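Local coordinates for putative major capsid protein (Cafeteriavirus-dependent mavirus, PDB 6G44), which probably builds the icosahedral shell of the virophage as a double jelly-roll capsid protein whose chains associate in threes, at residues F119-H130 / L206-K214. Numbering follows the deposited sequence. Where two conformers were deposited one is given.
Sequences FTSYPAQLIKLH and LVANPTQYK. With GOL (glycerol), chain B.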
loop_
_atom_site.group_PDB
_atom_site.type_symbol
_atom_site.label_atom_id
_atom_site.label_comp_id
_atom_site.label_asym_id
_atom_site.label_seq_id
_atom_site.Cartn_x
_atom_site.Cartn_y
_atom_site.Cartn_z
ATOM N N PHE C 119 29.562 21.876 4.364
ATOM C CA PHE C 119 29.195 20.455 4.426
ATOM C C PHE C 119 29.424 19.887 3.032
ATOM O O PHE C 119 28.812 20.349 2.085
ATOM C CB PHE C 119 27.715 20.301 4.780
ATOM C CG PHE C 119 27.279 20.990 6.053
ATOM C CD1 PHE C 119 26.847 22.307 6.039
ATOM C CD2 PHE C 119 27.201 20.278 7.252
ATOM C CE1 PHE C 119 26.412 22.927 7.204
ATOM C CE2 PHE C 119 26.757 20.891 8.426
ATOM C CZ PHE C 119 26.387 22.229 8.396
ATOM N N THR C 120 30.331 18.925 2.908
ATOM C CA THR C 120 30.614 18.290 1.627
ATOM C C THR C 120 30.000 16.896 1.613
ATOM O O THR C 120 30.245 16.116 2.504
ATOM C CB THR C 120 32.143 18.206 1.387
ATOM O OG1 THR C 120 32.672 19.549 1.373
ATOM C CG2 THR C 120 32.469 17.555 0.064
ATOM N N SER C 121 29.207 16.620 0.595
ATOM C CA SER C 121 28.576 15.306 0.461
ATOM C C SER C 121 28.486 14.895 -0.986
ATOM O O SER C 121 28.861 15.637 -1.891
ATOM C CB SER C 121 27.236 15.324 1.169
ATOM O OG SER C 121 26.330 16.070 0.473
ATOM N N TYR C 122 27.975 13.679 -1.211
ATOM C CA TYR C 122 28.060 13.035 -2.516
ATOM C C TYR C 122 26.677 12.505 -2.901
ATOM O O TYR C 122 26.381 11.310 -2.669
ATOM C CB TYR C 122 29.111 11.926 -2.428
ATOM C CG TYR C 122 30.429 12.485 -1.971
ATOM C CD1 TYR C 122 31.261 13.123 -2.862
ATOM C CD2 TYR C 122 30.797 12.427 -0.631
ATOM C CE1 TYR C 122 32.468 13.695 -2.435
ATOM C CE2 TYR C 122 31.984 13.001 -0.194
ATOM C CZ TYR C 122 32.810 13.614 -1.110
ATOM O OH TYR C 122 33.999 14.168 -0.642
ATOM N N PRO C 123 25.822 13.372 -3.452
ATOM C CA PRO C 123 24.415 12.982 -3.643
ATOM C C PRO C 123 24.221 11.740 -4.510
ATOM O O PRO C 123 23.346 10.909 -4.197
ATOM C CB PRO C 123 23.818 14.231 -4.295
ATOM C CG PRO C 123 24.632 15.367 -3.737
ATOM C CD PRO C 123 26.029 14.827 -3.707
ATOM N N ALA C 124 24.957 11.596 -5.606
ATOM C CA ALA C 124 24.750 10.439 -6.501
ATOM C C ALA C 124 25.085 9.150 -5.738
ATOM O O ALA C 124 24.385 8.144 -5.882
ATOM C CB ALA C 124 25.608 10.570 -7.745
ATOM N N GLN C 125 26.173 9.159 -4.977
ATOM C CA GLN C 125 26.575 8.001 -4.164
ATOM C C GLN C 125 25.519 7.728 -3.071
ATOM O O GLN C 125 25.152 6.553 -2.827
ATOM C CB GLN C 125 27.970 8.274 -3.568
ATOM C CG GLN C 125 28.560 7.201 -2.697
ATOM C CD GLN C 125 29.924 7.627 -2.192
ATOM O OE1 GLN C 125 30.019 8.423 -1.258
ATOM N NE2 GLN C 125 30.981 7.088 -2.803
ATOM N N LEU C 126 25.007 8.782 -2.445
ATOM C CA LEU C 126 24.036 8.693 -1.339
ATOM C C LEU C 126 22.735 8.077 -1.848
ATOM O O LEU C 126 22.221 7.127 -1.254
ATOM C CB LEU C 126 23.718 10.065 -0.705
ATOM C CG LEU C 126 24.551 10.773 0.374
ATOM C CD1 LEU C 126 24.117 12.226 0.486
ATOM C CD2 LEU C 126 24.402 10.099 1.725
ATOM N N ILE C 127 22.232 8.581 -2.965
ATOM C CA ILE C 127 20.923 8.121 -3.437
ATOM C C ILE C 127 21.029 6.717 -3.965
ATOM O O ILE C 127 20.027 5.984 -3.869
ATOM C CB ILE C 127 20.291 9.112 -4.453
ATOM C CG1 ILE C 127 18.786 8.886 -4.635
ATOM C CG2 ILE C 127 20.967 9.069 -5.795
ATOM C CD1 ILE C 127 17.963 8.934 -3.368
ATOM N N LYS C 128 22.169 6.308 -4.518
ATOM C CA LYS C 128 22.287 4.935 -5.011
ATOM C C LYS C 128 22.064 3.930 -3.894
ATOM O O LYS C 128 21.514 2.861 -4.146
ATOM C CB LYS C 128 23.642 4.664 -5.701
ATOM C CG LYS C 128 23.746 3.295 -6.389
ATOM C CD LYS C 128 25.039 3.145 -7.183
ATOM C CE LYS C 128 25.110 1.800 -7.912
ATOM N NZ LYS C 128 26.363 1.607 -8.713
ATOM N N LEU C 129 22.484 4.249 -2.674
ATOM C CA LEU C 129 22.224 3.401 -1.503
ATOM C C LEU C 129 20.845 3.634 -0.938
ATOM O O LEU C 129 20.095 2.686 -0.680
ATOM C CB LEU C 129 23.225 3.678 -0.380
ATOM C CG LEU C 129 24.613 3.137 -0.546
ATOM C CD1 LEU C 129 25.501 3.716 0.547
ATOM C CD2 LEU C 129 24.567 1.628 -0.404
ATOM N N HIS C 130 20.498 4.894 -0.725
ATOM C CA HIS C 130 19.294 5.297 -0.033
ATOM C C HIS C 130 18.038 4.773 -0.707
ATOM O O HIS C 130 17.045 4.437 -0.038
ATOM C CB HIS C 130 19.242 6.835 0.063
ATOM C CG HIS C 130 18.107 7.363 0.867
ATOM N ND1 HIS C 130 18.005 7.150 2.221
ATOM C CD2 HIS C 130 17.053 8.132 0.524
ATOM C CE1 HIS C 130 16.921 7.756 2.670
ATOM N NE2 HIS C 130 16.319 8.349 1.661
ATOM N N LEU C 206 16.954 17.929 -2.832
ATOM C CA LEU C 206 18.397 17.694 -2.814
ATOM C C LEU C 206 18.791 16.796 -1.654
ATOM O O LEU C 206 18.451 17.118 -0.510
ATOM C CB LEU C 206 19.128 19.029 -2.674
ATOM C CG LEU C 206 20.653 18.976 -2.616
ATOM C CD1 LEU C 206 21.279 18.296 -3.812
ATOM C CD2 LEU C 206 21.195 20.402 -2.475
ATOM N N VAL C 207 19.541 15.712 -1.939
ATOM C CA VAL C 207 20.054 14.793 -0.929
ATOM C C VAL C 207 21.517 15.128 -0.677
ATOM O O VAL C 207 22.429 14.616 -1.341
ATOM C CB VAL C 207 19.873 13.337 -1.398
ATOM C CG1 VAL C 207 20.446 12.334 -0.415
ATOM C CG2 VAL C 207 18.389 13.085 -1.634
ATOM N N ALA C 208 21.730 16.050 0.254
ATOM C CA ALA C 208 23.089 16.568 0.555
ATOM C C ALA C 208 23.108 17.102 1.957
ATOM O O ALA C 208 22.274 17.934 2.286
ATOM C CB ALA C 208 23.475 17.652 -0.436
ATOM N N ASN C 209 24.057 16.672 2.780
ATOM C CA ASN C 209 24.111 17.186 4.162
ATOM C C ASN C 209 24.148 18.740 4.174
ATOM O O ASN C 209 24.871 19.321 3.351
ATOM C CB ASN C 209 25.335 16.645 4.889
ATOM C CG ASN C 209 25.305 15.127 5.081
ATOM O OD1 ASN C 209 25.110 14.375 4.115
ATOM N ND2 ASN C 209 25.517 14.677 6.309
ATOM N N PRO C 210 23.378 19.419 5.030
ATOM C CA PRO C 210 22.538 18.899 6.117
ATOM C C PRO C 210 21.039 18.835 5.789
ATOM O O PRO C 210 20.212 18.878 6.721
ATOM C CB PRO C 210 22.778 19.938 7.207
ATOM C CG PRO C 210 22.811 21.215 6.412
ATOM C CD PRO C 210 23.486 20.891 5.112
ATOM N N THR C 211 20.665 18.696 4.521
ATOM C CA THR C 211 19.240 18.738 4.174
ATOM C C THR C 211 18.499 17.596 4.837
ATOM O O THR C 211 19.026 16.519 5.093
ATOM C CB THR C 211 18.941 18.716 2.662
ATOM O OG1 THR C 211 19.245 17.430 2.121
ATOM C CG2 THR C 211 19.671 19.834 1.904
ATOM N N GLN C 212 17.236 17.861 5.097
ATOM C CA GLN C 212 16.361 16.941 5.843
ATOM C C GLN C 212 15.550 16.059 4.888
ATOM O O GLN C 212 14.313 15.969 4.960
ATOM C CB GLN C 212 15.519 17.746 6.800
ATOM C CG GLN C 212 16.356 18.513 7.816
ATOM C CD GLN C 212 17.090 17.589 8.741
ATOM O OE1 GLN C 212 16.455 16.979 9.623
ATOM N NE2 GLN C 212 18.418 17.452 8.573
ATOM N N TYR C 213 16.275 15.369 4.009
ATOM C CA TYR C 213 15.685 14.586 2.909
ATOM C C TYR C 213 14.992 13.319 3.391
ATOM O O TYR C 213 14.317 12.639 2.593
ATOM C CB TYR C 213 16.748 14.247 1.825
ATOM C CG TYR C 213 17.901 13.448 2.360
ATOM C CD1 TYR C 213 17.828 12.058 2.435
ATOM C CD2 TYR C 213 19.076 14.064 2.790
ATOM C CE1 TYR C 213 18.861 11.320 2.972
ATOM C CE2 TYR C 213 20.123 13.331 3.312
ATOM C CZ TYR C 213 20.002 11.951 3.409
ATOM O OH TYR C 213 21.019 11.184 3.929
ATOM N N LYS C 214 15.166 12.957 4.657
ATOM C CA LYS C 214 14.460 11.803 5.212
ATOM C C LYS C 214 13.102 12.194 5.792
ATOM O O LYS C 214 12.332 11.305 6.168
ATOM C CB LYS C 214 15.320 11.109 6.273
ATOM C CG LYS C 214 16.643 10.549 5.742
ATOM C CD LYS C 214 17.675 10.275 6.835
ATOM C CE LYS C 214 17.212 9.307 7.917
ATOM N NZ LYS C 214 17.212 7.888 7.479
HETATM C C1 GOL B . 20.862 7.525 6.433
HETATM O O1 GOL B . 20.217 7.241 7.683
HETATM C C2 GOL B . 20.313 6.646 5.326
HETATM O O2 GOL B . 18.915 6.880 5.131
HETATM C C3 GOL B . 21.042 6.999 4.033
HETATM O O3 GOL B . 20.593 6.216 2.927
HETATM O O HOH W 1 26.562 18.652 1.331
HETATM O O HOH W 2 14.040 9.613 2.170
#
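A chi1 of -175° carries the imidazole of His-130 away from its own backbone N, and in the last turn of helix 123-130 it comes to lie against the edge of Tyr-213, which at chi1 60° presents CE1 to that ring and one face to Val-207. The two rings form a T-shaped pair with planes at 89°: the CE1 edge of Tyr-213 points at one face of the imidazole, nearer its rim than its middle. The oxygen of a water in the imidazole plane lies 2.7 Å from His-130 NE2, and this water donates to Tyr-213 O, tying the ring to the backbone of its aromatic partner. At ND1 the ring hydrogen-bonds O3 of a glycerol, probably from the crystallisation liquor; Lys-214, bent at its last two torsions, donates from NZ to O1 and O2 of the same molecule. Val-207 CG1 sits over the centre of the Tyr-213 ring and also meets Leu-126 CD1 at 3.8 Å. Pro-123 and Leu-126 close around Val-207 O, a buried carbonyl with no polar partner. In this double jelly-roll subunit, strand 117-121, paired with strand 110-114, and the helix that follows it pack here against the loop leaving strand 195-205, beside strands 286-305 and 464-482 of another antiparallel sheet. Asn-209 N makes a weak hydrogen bond to Ser-121 OG (3.3 Å), and a second water lies within hydrogen-bonding distance of that hydroxyl and of the carbonyl oxygens of Phe-119 and Asn-209. The amide of Asn-209 is held from elsewhere, ND2 bonding Pro-291 O. A cis peptide precedes Pro-210, which crosses Phe-119 at about a right angle and lays CD over one ring face in a CH-pi contact, 4.0 Å from CD to the Phe-119 ring centroid; Thr-480 touches both side chains.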